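PDB 6D21: FERM, RhoGEF and pleckstrin domain protein 2 from Danio rerio, which probably acts as a guanine nucleotide exchange factor that activates RAC1, this chain being its FERM region, which is linked to membrane targeting. Local coordinates for residues A207-M211 with G212-F216; E154-Q157 with E158-E162; Y18-E21 with S22-G26; Q27-L30 with S31-R35. One frame throughout, in Å; residues are numbered along the deposited sequence.

Contact 1. Residues A207-M211 with G212-F216; sequences AVAHM and GLQVF
Gly212 joins Ala209 as the pair that closes a tight beta hairpin at its turn, a type I turn from Ala209 to Gly212. Its O accepts from Ala209 N at 2.9 Å, and Gly212 N reaches Ala209 O at 3.0 Å. At the positive phi of Gly212, 146°, a side chain would run into the carbonyl O of Met211, which suits a residue without one. Leu213 faces Val208 in a non-hydrogen-bonded pair and lays CD1 against Val208 CG2 at 4.1 Å; on that face helix 263-281 covers both. Gln214 pairs with Ala207 through two backbone bonds, Gln214 N to Ala207 O at 2.7 Å and Ala207 N to Gln214 O at 3.1 Å. The Gln214 side chain runs over the other face, extended beyond CG, past the methyls of Ala207 and Ala209. Met211, bent at chi2 and chi3, folds back and crosses it at about a right angle, with CE 3.5 Å from Gln214 NE2. A water 2.9 Å from Gln214 OE1 can donate to it, though it has other acceptors in reach. Phe216 brings CE1 obliquely up to Ala207 CB at 4.4 Å, while Gln214 OE1 lies at the ring edge, in plane. The chemistry thus divides the hairpin into an apolar face under the helix and a face where a buried amide lies among methyls, a thioether and an aromatic edge, its oxygen within reach of a water.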
ATOM      1  N   ALA A 207      -1.737   8.167 -10.054  1.00 26.31           N
ATOM      2  CA  ALA A 207      -1.084   7.165  -9.248  1.00 24.93           C
ATOM      3  C   ALA A 207       0.257   6.825  -9.871  1.00 24.33           C
ATOM      4  O   ALA A 207       0.486   7.054 -11.070  1.00 27.18           O
ATOM      5  CB  ALA A 207      -1.965   5.909  -9.114  1.00 24.42           C
ATOM      6  N   VAL A 208       1.142   6.268  -9.061  1.00 29.48           N
ATOM      7  CA  VAL A 208       2.450   5.866  -9.553  1.00 30.49           C
ATOM      8  C   VAL A 208       2.678   4.426  -9.124  1.00 29.04           C
ATOM      9  O   VAL A 208       2.231   4.008  -8.049  1.00 24.56           O
ATOM     10  CB  VAL A 208       3.579   6.812  -9.044  1.00 27.10           C
ATOM     11  CG1 VAL A 208       3.660   6.810  -7.501  1.00 25.50           C
ATOM     12  CG2 VAL A 208       4.924   6.453  -9.700  1.00 23.70           C
ATOM     13  N   ALA A 209       3.345   3.663  -9.984  1.00 24.29           N
ATOM     14  CA  ALA A 209       3.582   2.247  -9.745  1.00 28.05           C
ATOM     15  C   ALA A 209       4.876   1.819 -10.415  1.00 26.23           C
ATOM     16  O   ALA A 209       5.562   2.647 -11.017  1.00 24.99           O
ATOM     17  CB  ALA A 209       2.417   1.432 -10.250  1.00 25.53           C
ATOM     18  N   HIS A 210       5.203   0.527 -10.326  1.00 26.04           N
ATOM     19  CA  HIS A 210       6.514   0.031 -10.759  1.00 25.96           C
ATOM     20  C   HIS A 210       6.846   0.375 -12.209  1.00 22.52           C
ATOM     21  O   HIS A 210       8.018   0.528 -12.549  1.00 25.90           O
ATOM     22  CB  HIS A 210       6.616  -1.492 -10.567  1.00 26.51           C
ATOM     23  CG  HIS A 210       5.552  -2.265 -11.278  1.00 23.87           C
ATOM     24  ND1 HIS A 210       5.669  -2.663 -12.594  1.00 30.43           N
ATOM     25  CD2 HIS A 210       4.349  -2.715 -10.853  1.00 25.51           C
ATOM     26  CE1 HIS A 210       4.579  -3.322 -12.950  1.00 28.70           C
ATOM     27  NE2 HIS A 210       3.761  -3.363 -11.912  1.00 29.31           N
ATOM     28  N   MET A 211       5.821   0.514 -13.049  1.00 29.51           N
ATOM     29  CA  MET A 211       6.041   0.739 -14.483  1.00 29.73           C
ATOM     30  C   MET A 211       6.029   2.221 -14.858  1.00 27.65           C
ATOM     31  O   MET A 211       6.490   2.602 -15.939  1.00 26.47           O
ATOM     32  CB  MET A 211       4.976   0.005 -15.305  1.00 33.06           C
ATOM     33  CG  MET A 211       3.635   0.752 -15.437  1.00 28.05           C
ATOM     34  SD  MET A 211       2.660   1.008 -13.926  1.00 33.72           S
ATOM     35  CE  MET A 211       2.111  -0.658 -13.538  1.00 38.18           C
ATOM     36  N   GLY A 212       5.463   3.056 -13.993  1.00 27.81           N
ATOM     37  CA  GLY A 212       5.348   4.468 -14.310  1.00 28.90           C
ATOM     38  C   GLY A 212       4.089   5.102 -13.762  1.00 29.82           C
ATOM     39  O   GLY A 212       3.594   4.686 -12.714  1.00 28.30           O
ATOM     40  N   LEU A 213       3.561   6.113 -14.450  1.00 27.92           N
ATOM     41  CA  LEU A 213       2.399   6.825 -13.906  1.00 25.54           C
ATOM     42  C   LEU A 213       1.089   6.291 -14.480  1.00 30.89           C
ATOM     43  O   LEU A 213       1.038   5.797 -15.607  1.00 30.55           O
ATOM     44  CB  LEU A 213       2.507   8.330 -14.152  1.00 27.85           C
ATOM     45  CG  LEU A 213       3.226   9.130 -13.058  1.00 33.33           C
ATOM     46  CD1 LEU A 213       4.717   8.810 -12.992  1.00 35.33           C
ATOM     47  CD2 LEU A 213       3.026  10.604 -13.259  1.00 31.50           C
ATOM     48  N   GLN A 214       0.031   6.378 -13.689  1.00 26.43           N
ATOM     49  CA  GLN A 214      -1.285   5.978 -14.160  1.00 27.84           C
ATOM     50  C   GLN A 214      -2.291   7.096 -13.965  1.00 34.37           C
ATOM     51  O   GLN A 214      -2.148   7.928 -13.073  1.00 32.61           O
ATOM     52  CB  GLN A 214      -1.769   4.729 -13.438  1.00 24.27           C
ATOM     53  CG  GLN A 214      -0.943   3.518 -13.714  1.00 27.00           C
ATOM     54  CD  GLN A 214      -1.064   2.498 -12.601  1.00 35.18           C
ATOM     55  OE1 GLN A 214      -1.430   2.834 -11.476  1.00 35.08           O
ATOM     56  NE2 GLN A 214      -0.752   1.245 -12.908  1.00 38.30           N
ATOM     57  N   VAL A 215      -3.309   7.100 -14.818  1.00 36.15           N
ATOM     58  CA  VAL A 215      -4.370   8.082 -14.748  1.00 32.31           C
ATOM     59  C   VAL A 215      -5.695   7.355 -14.644  1.00 40.77           C
ATOM     60  O   VAL A 215      -6.009   6.493 -15.477  1.00 35.12           O
ATOM     61  CB  VAL A 215      -4.386   9.004 -15.978  1.00 32.26           C
ATOM     62  CG1 VAL A 215      -5.504  10.024 -15.841  1.00 33.76           C
ATOM     63  CG2 VAL A 215      -3.043   9.692 -16.139  1.00 38.70           C
ATOM     64  N   PHE A 216      -6.467   7.691 -13.618  1.00 40.87           N
ATOM     65  CA  PHE A 216      -7.771   7.074 -13.433  1.00 36.69           C
ATOM     66  C   PHE A 216      -8.879   8.091 -13.512  1.00 42.59           C
ATOM     67  O   PHE A 216      -8.729   9.216 -13.046  1.00 49.22           O
ATOM     68  CB  PHE A 216      -7.851   6.370 -12.088  1.00 38.62           C
ATOM     69  CG  PHE A 216      -7.072   5.097 -12.016  1.00 42.14           C
ATOM     70  CD1 PHE A 216      -5.713   5.115 -11.730  1.00 38.09           C
ATOM     71  CD2 PHE A 216      -7.704   3.875 -12.192  1.00 39.17           C
ATOM     72  CE1 PHE A 216      -4.998   3.938 -11.637  1.00 29.08           C
ATOM     73  CE2 PHE A 216      -7.000   2.694 -12.101  1.00 39.65           C
ATOM     74  CZ  PHE A 216      -5.640   2.718 -11.826  1.00 36.68           C
TER
HETATM   75  O   HOH W   1      -0.547   2.181  -8.759  1.00 38.14           O

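Contact 2. Residues E154-Q157 with E158-E162; sequences EHVQ and EKIME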
ATOM      1  N   GLU A 154     -21.260  -9.264   5.460  1.00 35.25           N
ATOM      2  CA  GLU A 154     -22.344 -10.149   5.869  1.00 40.96           C
ATOM      3  C   GLU A 154     -22.940 -10.988   4.734  1.00 43.24           C
ATOM      4  O   GLU A 154     -23.070 -12.202   4.876  1.00 39.74           O
ATOM      5  CB  GLU A 154     -23.463  -9.355   6.535  1.00 35.79           C
ATOM      6  CG  GLU A 154     -24.450 -10.230   7.249  1.00 39.16           C
ATOM      7  CD  GLU A 154     -25.658  -9.459   7.777  1.00 40.29           C
ATOM      8  OE1 GLU A 154     -25.655  -8.210   7.758  1.00 45.01           O
ATOM      9  OE2 GLU A 154     -26.619 -10.118   8.191  1.00 42.52           O
ATOM     10  N   HIS A 155     -23.288 -10.359   3.614  1.00 34.47           N
ATOM     11  CA  HIS A 155     -23.993 -11.081   2.549  1.00 44.14           C
ATOM     12  C   HIS A 155     -23.049 -11.876   1.636  1.00 41.45           C
ATOM     13  O   HIS A 155     -23.490 -12.540   0.696  1.00 39.56           O
ATOM     14  CB  HIS A 155     -24.817 -10.112   1.702  1.00 36.24           C
ATOM     15  CG  HIS A 155     -23.982  -9.244   0.815  1.00 34.37           C
ATOM     16  ND1 HIS A 155     -23.307  -8.138   1.284  1.00 42.46           N
ATOM     17  CD2 HIS A 155     -23.700  -9.331  -0.505  1.00 33.79           C
ATOM     18  CE1 HIS A 155     -22.639  -7.581   0.286  1.00 44.38           C
ATOM     19  NE2 HIS A 155     -22.870  -8.281  -0.812  1.00 36.71           N
ATOM     20  N   VAL A 156     -21.757 -11.802   1.922  1.00 32.37           N
ATOM     21  CA  VAL A 156     -20.728 -12.475   1.126  1.00 44.42           C
ATOM     22  C   VAL A 156     -20.171 -13.673   1.903  1.00 42.03           C
ATOM     23  O   VAL A 156     -19.370 -14.457   1.387  1.00 37.73           O
ATOM     24  CB  VAL A 156     -19.587 -11.486   0.760  1.00 33.70           C
ATOM     25  CG1 VAL A 156     -18.605 -12.095  -0.234  1.00 40.01           C
ATOM     26  CG2 VAL A 156     -20.172 -10.202   0.190  1.00 37.71           C
ATOM     27  N   GLN A 157     -20.615 -13.827   3.146  1.00 34.61           N
ATOM     28  CA  GLN A 157     -19.991 -14.803   4.027  1.00 39.32           C
ATOM     29  C   GLN A 157     -20.218 -16.225   3.532  1.00 42.31           C
ATOM     30  O   GLN A 157     -19.316 -17.053   3.611  1.00 41.73           O
ATOM     31  CB  GLN A 157     -20.498 -14.633   5.468  1.00 49.08           C
ATOM     32  CG  GLN A 157     -19.951 -13.358   6.111  1.00 57.50           C
ATOM     33  CD  GLN A 157     -20.349 -13.168   7.568  1.00 61.03           C
ATOM     34  OE1 GLN A 157     -19.627 -12.523   8.343  1.00 57.68           O
ATOM     35  NE2 GLN A 157     -21.497 -13.715   7.946  1.00 53.17           N
ATOM     36  N   GLU A 158     -21.407 -16.501   3.003  1.00 35.74           N
ATOM     37  CA  GLU A 158     -21.703 -17.829   2.464  1.00 43.62           C
ATOM     38  C   GLU A 158     -20.776 -18.171   1.295  1.00 39.52           C
ATOM     39  O   GLU A 158     -20.264 -19.284   1.200  1.00 41.26           O
ATOM     40  CB  GLU A 158     -23.162 -17.921   2.017  1.00 56.09           C
ATOM     41  CG  GLU A 158     -24.168 -17.835   3.159  1.00 69.51           C
ATOM     42  CD  GLU A 158     -23.870 -18.812   4.285  1.00 74.79           C
ATOM     43  OE1 GLU A 158     -23.761 -20.025   4.008  1.00 76.35           O
ATOM     44  OE2 GLU A 158     -23.745 -18.366   5.449  1.00 75.34           O
ATOM     45  N   LYS A 159     -20.557 -17.209   0.408  1.00 39.45           N
ATOM     46  CA  LYS A 159     -19.653 -17.426  -0.711  1.00 35.49           C
ATOM     47  C   LYS A 159     -18.218 -17.625  -0.256  1.00 38.44           C
ATOM     48  O   LYS A 159     -17.492 -18.456  -0.809  1.00 35.78           O
ATOM     49  CB  LYS A 159     -19.696 -16.264  -1.691  1.00 37.47           C
ATOM     50  CG  LYS A 159     -19.070 -16.648  -3.006  1.00 50.15           C
ATOM     51  CD  LYS A 159     -18.835 -15.477  -3.913  1.00 70.53           C
ATOM     52  CE  LYS A 159     -18.002 -15.942  -5.091  1.00 88.51           C
ATOM     53  NZ  LYS A 159     -18.714 -17.010  -5.859  1.00 96.21           N
ATOM     54  N   ILE A 160     -17.800 -16.840   0.728  1.00 31.02           N
ATOM     55  CA  ILE A 160     -16.478 -17.001   1.301  1.00 29.82           C
ATOM     56  C   ILE A 160     -16.274 -18.424   1.817  1.00 36.58           C
ATOM     57  O   ILE A 160     -15.235 -19.029   1.565  1.00 30.87           O
ATOM     58  CB  ILE A 160     -16.237 -15.992   2.436  1.00 28.81           C
ATOM     59  CG1 ILE A 160     -16.122 -14.572   1.867  1.00 27.31           C
ATOM     60  CG2 ILE A 160     -14.968 -16.313   3.204  1.00 28.07           C
ATOM     61  CD1 ILE A 160     -15.970 -13.508   2.929  1.00 26.59           C
ATOM     62  N   MET A 161     -17.273 -18.969   2.512  1.00 37.09           N
ATOM     63  CA  MET A 161     -17.132 -20.294   3.121  1.00 44.95           C
ATOM     64  C   MET A 161     -17.190 -21.381   2.060  1.00 38.51           C
ATOM     65  O   MET A 161     -16.425 -22.342   2.101  1.00 38.41           O
ATOM     66  CB  MET A 161     -18.206 -20.518   4.192  1.00 55.56           C
ATOM     67  CG  MET A 161     -17.954 -19.740   5.486  1.00 46.00           C
ATOM     68  SD  MET A 161     -19.249 -19.946   6.727  1.00 50.63           S
ATOM     69  CE  MET A 161     -20.647 -19.170   5.915  1.00 44.11           C
ATOM     70  N   GLU A 162     -18.103 -21.216   1.112  1.00 37.55           N
ATOM     71  CA  GLU A 162     -18.209 -22.101  -0.035  1.00 38.99           C
ATOM     72  C   GLU A 162     -16.855 -22.247  -0.726  1.00 46.92           C
ATOM     73  O   GLU A 162     -16.384 -23.360  -0.963  1.00 52.03           O
ATOM     74  CB  GLU A 162     -19.268 -21.572  -1.011  1.00 42.43           C
ATOM     75  CG  GLU A 162     -19.546 -22.451  -2.210  1.00 64.46           C
ATOM     76  CD  GLU A 162     -20.640 -21.886  -3.114  1.00 79.61           C
ATOM     77  OE1 GLU A 162     -21.137 -20.765  -2.848  1.00 77.40           O
ATOM     78  OE2 GLU A 162     -21.008 -22.571  -4.092  1.00 90.05           O
TER
HETATM   79  O   HOH W   2     -23.813 -14.458   3.217  1.00 44.59           O
HETATM   80  O   HOH W   3     -22.573 -15.157   0.052  1.00 37.19           O
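Ile160 packs back onto Val156, four residues earlier, in the successive turns formed by residues 154-162. From its CB, 3.6 Å from Val156 O and 3.5 Å from Gln157 O, the side chain rises beside these two carbonyls. CG1 comes closer to the first of them, 3.3 Å from Val156 O, and also meets Val156 CG1 at 4.1 Å; the two side chains slant across each other. The CG1 branch is opposite the carbonyl carbon (chi1 -69°), which turns it back toward Val156, and CD1 at its tip still lies 3.9 Å from Val156 O. That oxygen accepts from Ile160 N at 2.9 Å in a nearly straight bond, N-H...O 165°. Met161 N repeats the pattern on Gln157 O, and the bend of Met161 at chi3 brings its CE close to Gln157 O. Two waters carry on the bonding: one takes the N-H of Glu158 and donates to Glu154 O, the other takes the N-H of Lys159 at 2.9 Å and donates to His155 O. Gln157 OE1 accepts from Gln153 NE2. Val156 and Ile160 instead face Ala121 and Ala124 of helix 117-132, and Met161 lies on helix 137-146. Backbone bonds and side-chain contacts four residues apart are those of an alpha helix; here water takes the place of the direct bond at Glu158 and Lys159, in the all-helical central lobe of the FERM domain.

Contact 3. Residues Y18-E21 with S22-G26; sequences YELE and SKADG
Leu20 and Ala24 make the tight part of this turn, with Leu20 CD2 only 3.6 Å from Ala24 CB. The same methyl of Ala24 sits 3.2 Å from Glu21 O, so it is wedged between a leucine branch and a carbonyl. Ala24 N closes the type I turn from Glu21 to Ala24 by donating to Glu21 O at 3.1 Å. The same Leu20 side chain also rests on Leu29 and Asp32 of helix 26-36, which makes this the buried flank. The outer flank is looser. Glu21 holds CG between its backbone N and carbonyl carbon (chi1 58°), which carries the extended chain over the turn, and OE1 passes 3.7 Å from Lys23 CB. The lysine leads away, and its NZ ends 5.8 Å from Glu21 OE1, an opposite charge near but not in contact. Past the turn Asp25 takes the N-cap position, where OD1 accepts from Leu28 N. The connection from strand 15-21 to helix 26-36, made here by a type I turn and an N-cap, is that between the second strand and the helix of the ubiquitin-like fold, in which the helix packs across the mixed sheet of the FERM N-terminal lobe.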
ATOM      1  N   TYR A  18       9.031   0.990  20.810  1.00 35.59           N
ATOM      2  CA  TYR A  18      10.421   1.200  20.452  1.00 35.96           C
ATOM      3  C   TYR A  18      11.003   2.350  21.225  1.00 38.42           C
ATOM      4  O   TYR A  18      10.456   3.450  21.206  1.00 44.51           O
ATOM      5  CB  TYR A  18      10.544   1.468  18.952  1.00 35.99           C
ATOM      6  CG  TYR A  18      10.128   0.287  18.136  1.00 34.99           C
ATOM      7  CD1 TYR A  18       8.792   0.055  17.855  1.00 30.64           C
ATOM      8  CD2 TYR A  18      11.074  -0.618  17.664  1.00 32.01           C
ATOM      9  CE1 TYR A  18       8.408  -1.035  17.125  1.00 29.13           C
ATOM     10  CE2 TYR A  18      10.706  -1.707  16.942  1.00 30.21           C
ATOM     11  CZ  TYR A  18       9.371  -1.912  16.665  1.00 32.13           C
ATOM     12  OH  TYR A  18       8.992  -2.999  15.928  1.00 33.06           O
ATOM     13  N   GLU A  19      12.120   2.099  21.901  1.00 43.26           N
ATOM     14  CA  GLU A  19      12.800   3.154  22.624  1.00 46.98           C
ATOM     15  C   GLU A  19      13.939   3.721  21.790  1.00 50.40           C
ATOM     16  O   GLU A  19      14.818   2.991  21.335  1.00 57.72           O
ATOM     17  CB  GLU A  19      13.295   2.636  23.972  1.00 60.61           C
ATOM     18  CG  GLU A  19      12.244   1.798  24.687  1.00 69.79           C
ATOM     19  CD  GLU A  19      12.187   2.070  26.167  1.00 82.03           C
ATOM     20  OE1 GLU A  19      12.672   1.231  26.960  1.00 88.62           O
ATOM     21  OE2 GLU A  19      11.643   3.129  26.531  1.00 93.93           O
ATOM     22  N   LEU A  20      13.888   5.032  21.578  1.00 46.73           N
ATOM     23  CA  LEU A  20      14.821   5.740  20.715  1.00 48.40           C
ATOM     24  C   LEU A  20      15.223   7.041  21.360  1.00 49.46           C
ATOM     25  O   LEU A  20      14.464   7.601  22.145  1.00 62.10           O
ATOM     26  CB  LEU A  20      14.204   6.031  19.347  1.00 47.96           C
ATOM     27  CG  LEU A  20      14.124   4.933  18.296  1.00 59.02           C
ATOM     28  CD1 LEU A  20      12.880   4.103  18.500  1.00 71.16           C
ATOM     29  CD2 LEU A  20      14.142   5.542  16.901  1.00 47.50           C
ATOM     30  N   GLU A  21      16.406   7.540  21.032  1.00 53.55           N
ATOM     31  CA  GLU A  21      16.806   8.843  21.548  1.00 63.94           C
ATOM     32  C   GLU A  21      16.025   9.932  20.821  1.00 57.79           C
ATOM     33  O   GLU A  21      15.531   9.715  19.717  1.00 54.13           O
ATOM     34  CB  GLU A  21      18.311   9.060  21.394  1.00 79.40           C
ATOM     35  CG  GLU A  21      18.810   8.947  19.963  1.00 91.43           C
ATOM     36  CD  GLU A  21      20.157   9.619  19.764  1.00111.44           C
ATOM     37  OE1 GLU A  21      20.612  10.336  20.684  1.00115.51           O
ATOM     38  OE2 GLU A  21      20.760   9.431  18.686  1.00119.35           O
ATOM     39  N   SER A  22      15.918  11.097  21.448  1.00 64.23           N
ATOM     40  CA  SER A  22      15.160  12.220  20.907  1.00 62.80           C
ATOM     41  C   SER A  22      15.808  12.823  19.652  1.00 68.51           C
ATOM     42  O   SER A  22      15.199  13.638  18.961  1.00 48.77           O
ATOM     43  CB  SER A  22      14.999  13.298  21.983  1.00 75.36           C
ATOM     44  OG  SER A  22      14.469  14.494  21.441  1.00 82.74           O
ATOM     45  N   LYS A  23      17.045  12.431  19.367  1.00 71.79           N
ATOM     46  CA  LYS A  23      17.748  12.924  18.190  1.00 67.43           C
ATOM     47  C   LYS A  23      17.489  12.044  16.967  1.00 60.35           C
ATOM     48  O   LYS A  23      18.052  12.290  15.899  1.00 60.10           O
ATOM     49  CB  LYS A  23      19.259  12.997  18.454  1.00 60.41           C
ATOM     50  CG  LYS A  23      19.735  14.188  19.273  1.00 69.47           C
ATOM     51  CD  LYS A  23      21.246  14.315  19.165  1.00 68.45           C
ATOM     52  CE  LYS A  23      21.880  15.017  20.371  1.00 83.75           C
ATOM     53  NZ  LYS A  23      21.078  16.141  20.933  1.00 86.81           N
ATOM     54  N   ALA A  24      16.646  11.026  17.119  1.00 50.60           N
ATOM     55  CA  ALA A  24      16.490  10.009  16.083  1.00 49.24           C
ATOM     56  C   ALA A  24      15.882  10.512  14.770  1.00 46.53           C
ATOM     57  O   ALA A  24      14.882  11.225  14.753  1.00 43.92           O
ATOM     58  CB  ALA A  24      15.653   8.850  16.618  1.00 48.04           C
ATOM     59  N   ASP A  25      16.498  10.116  13.665  1.00 43.74           N
ATOM     60  CA  ASP A  25      15.929  10.327  12.342  1.00 43.17           C
ATOM     61  C   ASP A  25      14.786   9.336  12.116  1.00 42.01           C
ATOM     62  O   ASP A  25      14.499   8.498  12.970  1.00 47.06           O
ATOM     63  CB  ASP A  25      17.025  10.186  11.275  1.00 48.44           C
ATOM     64  CG  ASP A  25      17.691   8.809  11.277  1.00 72.33           C
ATOM     65  OD1 ASP A  25      17.092   7.832  11.768  1.00 80.24           O
ATOM     66  OD2 ASP A  25      18.843   8.716  10.795  1.00 82.17           O
ATOM     67  N   GLY A  26      14.130   9.420  10.970  1.00 36.65           N
ATOM     68  CA  GLY A  26      13.133   8.424  10.644  1.00 35.96           C
ATOM     69  C   GLY A  26      13.800   7.086  10.361  1.00 37.55           C
ATOM     70  O   GLY A  26      13.224   6.024  10.619  1.00 33.12           O
TER

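Contact 4. Residues Q27-L30 with S31-R35; sequences QLLL and SDVFR
Gln27 O is gripped twice by Ser31, which reaches it from opposite faces of its plane. Ser31 N donates at 2.9 Å as the ordinary helical bond, and Ser31 OG donates at 3.0 Å from 36° above that plane. With OG placed beside its own backbone N (chi1 -64°), the hydroxyl turns back along the helix to the carbonyl one turn earlier. The next three N-H groups continue the i to i+4 series, among them Phe34 N to Leu30 O at 2.9 Å. Leu30 O also lies over one face of the Phe34 ring, 3.0 Å above its plane and offset toward the rim. Leu30 and Phe34 run side by side in the same direction, with Leu30 CD2 3.5 Å from Phe34 CZ. Leu29 CD1 meets Val33 CG2 at 4.2 Å, again four residues on. On the polar flank Arg35 NH2 forms a salt bridge with Asp32 OD1 at 2.8 Å, met from above the carboxylate plane. Helix 26-36 lies across its sheet: Leu29 and Val33 reach strands 3-9, 15-21 and 45-50, Leu30 and Phe34 lean on strand 45-50, and Leu28 and Asp32 touch strand 15-21.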
ATOM      1  N   GLN A  27      15.031   7.141   9.850  1.00 30.80           N
ATOM      2  CA  GLN A  27      15.739   5.939   9.409  1.00 33.16           C
ATOM      3  C   GLN A  27      16.056   5.000  10.578  1.00 31.39           C
ATOM      4  O   GLN A  27      16.007   3.783  10.432  1.00 35.30           O
ATOM      5  CB  GLN A  27      17.037   6.314   8.691  1.00 38.03           C
ATOM      6  CG  GLN A  27      17.749   5.105   8.062  1.00 34.72           C
ATOM      7  CD  GLN A  27      16.858   4.362   7.072  1.00 40.58           C
ATOM      8  OE1 GLN A  27      16.422   4.927   6.071  1.00 47.50           O
ATOM      9  NE2 GLN A  27      16.574   3.095   7.356  1.00 45.57           N
ATOM     10  N   LEU A  28      16.382   5.583  11.728  1.00 32.59           N
ATOM     11  CA  LEU A  28      16.681   4.820  12.938  1.00 33.57           C
ATOM     12  C   LEU A  28      15.467   3.996  13.378  1.00 36.38           C
ATOM     13  O   LEU A  28      15.598   2.810  13.694  1.00 36.42           O
ATOM     14  CB  LEU A  28      17.139   5.760  14.066  1.00 35.93           C
ATOM     15  CG  LEU A  28      17.686   5.163  15.365  1.00 53.97           C
ATOM     16  CD1 LEU A  28      18.820   4.173  15.106  1.00 58.08           C
ATOM     17  CD2 LEU A  28      18.137   6.277  16.277  1.00 46.77           C
ATOM     18  N   LEU A  29      14.286   4.612  13.384  1.00 31.46           N
ATOM     19  CA  LEU A  29      13.070   3.897  13.746  1.00 30.31           C
ATOM     20  C   LEU A  29      12.763   2.771  12.742  1.00 31.31           C
ATOM     21  O   LEU A  29      12.398   1.665  13.135  1.00 30.75           O
ATOM     22  CB  LEU A  29      11.892   4.863  13.835  1.00 33.34           C
ATOM     23  CG  LEU A  29      10.533   4.238  14.157  1.00 29.03           C
ATOM     24  CD1 LEU A  29      10.575   3.544  15.528  1.00 32.77           C
ATOM     25  CD2 LEU A  29       9.439   5.299  14.109  1.00 29.01           C
ATOM     26  N   LEU A  30      12.888   3.071  11.447  1.00 27.40           N
ATOM     27  CA  LEU A  30      12.705   2.066  10.395  1.00 27.63           C
ATOM     28  C   LEU A  30      13.630   0.882  10.592  1.00 26.36           C
ATOM     29  O   LEU A  30      13.200  -0.277  10.503  1.00 28.11           O
ATOM     30  CB  LEU A  30      12.950   2.666   9.006  1.00 37.30           C
ATOM     31  CG  LEU A  30      11.849   3.451   8.283  1.00 38.19           C
ATOM     32  CD1 LEU A  30      12.471   4.396   7.267  1.00 46.48           C
ATOM     33  CD2 LEU A  30      10.876   2.518   7.586  1.00 35.74           C
ATOM     34  N   SER A  31      14.904   1.173  10.849  1.00 27.91           N
ATOM     35  CA  SER A  31      15.889   0.116  11.050  1.00 33.46           C
ATOM     36  C   SER A  31      15.564  -0.738  12.267  1.00 33.80           C
ATOM     37  O   SER A  31      15.652  -1.961  12.203  1.00 33.31           O
ATOM     38  CB  SER A  31      17.294   0.708  11.194  1.00 35.01           C
ATOM     39  OG  SER A  31      17.662   1.357   9.989  1.00 43.95           O
ATOM     40  N   ASP A  32      15.196  -0.093  13.373  1.00 32.06           N
ATOM     41  CA  ASP A  32      14.838  -0.814  14.585  1.00 31.00           C
ATOM     42  C   ASP A  32      13.596  -1.685  14.380  1.00 33.72           C
ATOM     43  O   ASP A  32      13.518  -2.792  14.915  1.00 35.14           O
ATOM     44  CB  ASP A  32      14.615   0.160  15.747  1.00 32.39           C
ATOM     45  CG  ASP A  32      15.909   0.768  16.255  1.00 51.77           C
ATOM     46  OD1 ASP A  32      16.998   0.301  15.841  1.00 48.51           O
ATOM     47  OD2 ASP A  32      15.842   1.710  17.074  1.00 50.50           O
ATOM     48  N   VAL A  33      12.627  -1.193  13.609  1.00 27.81           N
ATOM     49  CA  VAL A  33      11.436  -1.988  13.314  1.00 26.41           C
ATOM     50  C   VAL A  33      11.819  -3.204  12.463  1.00 25.78           C
ATOM     51  O   VAL A  33      11.428  -4.338  12.773  1.00 30.52           O
ATOM     52  CB  VAL A  33      10.330  -1.163  12.579  1.00 32.34           C
ATOM     53  CG1 VAL A  33       9.247  -2.082  12.027  1.00 27.57           C
ATOM     54  CG2 VAL A  33       9.712  -0.098  13.518  1.00 30.02           C
ATOM     55  N   PHE A  34      12.562  -2.968  11.388  1.00 25.40           N
ATOM     56  CA  PHE A  34      13.041  -4.061  10.529  1.00 29.12           C
ATOM     57  C   PHE A  34      13.843  -5.111  11.342  1.00 31.50           C
ATOM     58  O   PHE A  34      13.687  -6.318  11.142  1.00 30.51           O
ATOM     59  CB  PHE A  34      13.897  -3.511   9.364  1.00 24.99           C
ATOM     60  CG  PHE A  34      13.149  -2.560   8.445  1.00 28.62           C
ATOM     61  CD1 PHE A  34      11.769  -2.652   8.296  1.00 28.56           C
ATOM     62  CD2 PHE A  34      13.825  -1.569   7.746  1.00 26.18           C
ATOM     63  CE1 PHE A  34      11.066  -1.767   7.455  1.00 23.55           C
ATOM     64  CE2 PHE A  34      13.138  -0.690   6.907  1.00 25.63           C
ATOM     65  CZ  PHE A  34      11.760  -0.781   6.763  1.00 23.23           C
ATOM     66  N   ARG A  35      14.680  -4.663  12.271  1.00 30.12           N
ATOM     67  CA  ARG A  35      15.425  -5.606  13.112  1.00 33.25           C
ATOM     68  C   ARG A  35      14.517  -6.371  14.071  1.00 39.41           C
ATOM     69  O   ARG A  35      14.655  -7.579  14.244  1.00 36.44           O
ATOM     70  CB  ARG A  35      16.506  -4.888  13.910  1.00 31.93           C
ATOM     71  CG  ARG A  35      17.301  -5.815  14.843  1.00 47.09           C
ATOM     72  CD  ARG A  35      18.350  -5.044  15.634  1.00 51.18           C
ATOM     73  NE  ARG A  35      18.943  -4.015  14.785  1.00 51.93           N
ATOM     74  CZ  ARG A  35      18.808  -2.709  14.977  1.00 55.29           C
ATOM     75  NH1 ARG A  35      19.371  -1.859  14.132  1.00 48.74           N
ATOM     76  NH2 ARG A  35      18.115  -2.257  16.015  1.00 58.01           N
TER

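Along the chain the order is contact 3, contact 4, contact 2, contact 1, spread over all three lobes of the FERM domain. Contacts 3 and 4 share the ubiquitin-like N-terminal lobe: their centres are 10 Å apart, and they touch where Tyr18 of strand 15-21 packs on Val33 of helix 26-36. Contact 2 sits in the helical central lobe, its centre about 45 Å from that of contact 3 and on the opposite side of the chain's centre. Contact 1 belongs to the seven-stranded sheet of the PH-like lobe, with centres 28 to 34 Å from the others. The four are local elements of three separately folded lobes, and only contacts 3 and 4 touch.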